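Local coordinates for lectin (Cicer arietinum, PDB 3V6N), which agglutinates red blood cells and is a four-bladed hemopexin-fold albumin that holds calcium and sodium ions in its central channel, at residues Arg11-Asn16 with Ile86-His91. Sequence-based numbering, arbitrary orientation.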
loop_
_atom_site.group_PDB
_atom_site.type_symbol
_atom_site.label_atom_id
_atom_site.label_comp_id
_atom_site.label_asym_id
_atom_site.label_seq_id
_atom_site.Cartn_x
_atom_site.Cartn_y
_atom_site.Cartn_z
ATOM N N ARG A 11 -21.459 7.376 -5.589
ATOM C CA ARG A 11 -22.516 8.352 -5.407
ATOM C C ARG A 11 -22.242 9.143 -4.133
ATOM O O ARG A 11 -21.923 8.546 -3.107
ATOM C CB ARG A 11 -23.837 7.593 -5.237
ATOM C CG ARG A 11 -25.048 8.484 -5.054
ATOM C CD ARG A 11 -26.322 7.690 -4.850
ATOM N NE ARG A 11 -26.217 6.753 -3.731
ATOM C CZ ARG A 11 -27.048 5.740 -3.547
ATOM N NH1 ARG A 11 -28.039 5.533 -4.423
ATOM N NH2 ARG A 11 -26.881 4.922 -2.514
ATOM N N SER A 12 -22.352 10.468 -4.197
ATOM C CA SER A 12 -22.320 11.314 -2.992
ATOM C C SER A 12 -23.623 11.268 -2.191
ATOM O O SER A 12 -24.691 10.953 -2.732
ATOM C CB SER A 12 -22.063 12.765 -3.366
ATOM O OG SER A 12 -21.877 13.560 -2.197
ATOM N N SER A 13 -23.534 11.607 -0.905
ATOM C CA SER A 13 -24.742 11.839 -0.085
ATOM C C SER A 13 -25.467 13.136 -0.479
ATOM O O SER A 13 -26.645 13.308 -0.161
ATOM C CB SER A 13 -24.403 11.893 1.402
ATOM O OG SER A 13 -23.548 13.007 1.653
ATOM N N ARG A 14 -24.768 14.059 -1.138
ATOM C CA ARG A 14 -25.437 15.219 -1.749
ATOM C C ARG A 14 -26.232 14.799 -3.013
ATOM O O ARG A 14 -25.702 14.081 -3.874
ATOM C CB ARG A 14 -24.419 16.307 -2.104
ATOM C CG ARG A 14 -23.566 16.773 -0.925
ATOM C CD ARG A 14 -24.433 17.601 0.003
ATOM N NE ARG A 14 -23.729 18.052 1.200
ATOM C CZ ARG A 14 -23.176 19.250 1.338
ATOM N NH1 ARG A 14 -23.219 20.136 0.345
ATOM N NH2 ARG A 14 -22.579 19.555 2.481
ATOM N N ASN A 15 -27.487 15.255 -3.098
ATOM C CA ASN A 15 -28.372 14.995 -4.237
ATOM C C ASN A 15 -27.705 15.232 -5.591
ATOM O O ASN A 15 -27.125 16.293 -5.824
ATOM C CB ASN A 15 -29.656 15.862 -4.149
ATOM C CG ASN A 15 -30.540 15.520 -2.939
ATOM O OD1 ASN A 15 -30.390 14.470 -2.315
ATOM N ND2 ASN A 15 -31.486 16.424 -2.610
ATOM N N ASN A 16 -27.763 14.226 -6.465
ATOM C CA ASN A 16 -27.284 14.339 -7.861
ATOM C C ASN A 16 -25.793 14.644 -8.049
ATOM O O ASN A 16 -25.398 15.164 -9.083
ATOM C CB ASN A 16 -28.161 15.313 -8.685
ATOM C CG ASN A 16 -29.633 14.928 -8.672
ATOM O OD1 ASN A 16 -29.978 13.768 -8.506
ATOM N ND2 ASN A 16 -30.498 15.899 -8.810
ATOM N N ILE A 86 -13.282 5.469 4.156
ATOM C CA ILE A 86 -13.042 6.893 4.390
ATOM C C ILE A 86 -14.311 7.712 4.679
ATOM O O ILE A 86 -15.412 7.350 4.263
ATOM C CB ILE A 86 -12.271 7.585 3.234
ATOM C CG1 ILE A 86 -13.055 7.489 1.902
ATOM C CG2 ILE A 86 -10.840 7.069 3.130
ATOM C CD1 ILE A 86 -12.616 8.515 0.871
ATOM N N ASP A 87 -14.128 8.813 5.413
ATOM C CA ASP A 87 -15.139 9.843 5.511
ATOM C C ASP A 87 -14.774 10.862 4.440
ATOM O O ASP A 87 -13.772 11.548 4.573
ATOM C CB ASP A 87 -15.113 10.474 6.905
ATOM C CG ASP A 87 -16.121 11.634 7.069
ATOM O OD1 ASP A 87 -16.628 12.198 6.073
ATOM O OD2 ASP A 87 -16.363 12.014 8.225
ATOM N N TYR A 88 -15.573 10.955 3.380
ATOM C CA TYR A 88 -15.243 11.843 2.258
ATOM C C TYR A 88 -15.778 13.277 2.429
ATOM O O TYR A 88 -15.536 14.143 1.577
ATOM C CB TYR A 88 -15.657 11.233 0.901
ATOM C CG TYR A 88 -17.139 10.914 0.751
ATOM C CD1 TYR A 88 -17.636 9.644 1.082
ATOM C CD2 TYR A 88 -18.040 11.867 0.259
ATOM C CE1 TYR A 88 -18.972 9.338 0.947
ATOM C CE2 TYR A 88 -19.392 11.579 0.131
ATOM C CZ TYR A 88 -19.851 10.316 0.464
ATOM O OH TYR A 88 -21.182 10.001 0.330
ATOM N N ALA A 89 -16.503 13.515 3.528
ATOM C CA ALA A 89 -16.820 14.873 4.003
ATOM C C ALA A 89 -17.112 15.860 2.869
ATOM O O ALA A 89 -16.326 16.779 2.638
ATOM C CB ALA A 89 -15.669 15.398 4.860
ATOM N N PRO A 90 -18.249 15.676 2.174
ATOM C CA PRO A 90 -18.540 16.388 0.930
ATOM C C PRO A 90 -18.439 17.896 1.059
ATOM O O PRO A 90 -19.010 18.474 1.994
ATOM C CB PRO A 90 -19.996 16.016 0.633
ATOM C CG PRO A 90 -20.282 14.804 1.440
ATOM C CD PRO A 90 -19.387 14.859 2.636
ATOM N N HIS A 91 -17.717 18.529 0.137
ATOM C CA HIS A 91 -17.650 19.998 0.071
ATOM C C HIS A 91 -16.928 20.622 1.234
ATOM O O HIS A 91 -17.087 21.812 1.490
ATOM C CB HIS A 91 -19.053 20.609 -0.019
ATOM C CG HIS A 91 -19.792 20.246 -1.276
ATOM N ND1 HIS A 91 -20.073 21.144 -2.235
ATOM C CD2 HIS A 91 -20.303 19.024 -1.720
ATOM C CE1 HIS A 91 -20.734 20.536 -3.239
ATOM N NE2 HIS A 91 -20.873 19.240 -2.922
#
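Arg14 and His91 stack where the loop between strands 6-11 and 17-22, in one propeller blade, meets the turn that follows strand 82-87 in the next. The guanidinium lies nearly flat on the imidazole, planes 10° apart and centres 4.7 Å apart, but it is offset: NH1 sits over the rim of the ring, 3.7 Å from His91 CD2. A bend at chi2 (-72°) turns the guanidinium toward the His91 ring. The imidazole is held from its NE2 by Glu17, at the start of strand 17-22.

Polar contact is sparser. Tyr88 reaches across with its hydroxyl and receives a weak, bent hydrogen bond from the backbone (Ser13 N to Tyr88 OH, 3.1 Å, 128°), the donor lying near the ring plane. The same hydroxyl bonds Asp69, while Ser13 OG bonds Asn73, both in the second blade. Ser12 OG, anti to its backbone N, closes an ST turn by accepting from Arg14 N at 3.1 Å.

Between these groups the Pro90 ring packs by van der Waals contact, its CG 3.7 Å from Ser13 OG and its CB 4.0 Å from Arg14 CG.

The buried Tyr88 and Pro90 thus join the two blades, and the flat guanidinium-imidazole stack lies at the exposed end of the contact; the bond to Glu17 would favour a proton on His91 NE2 and, if the ring is charged, probably ease its closeness to Arg14.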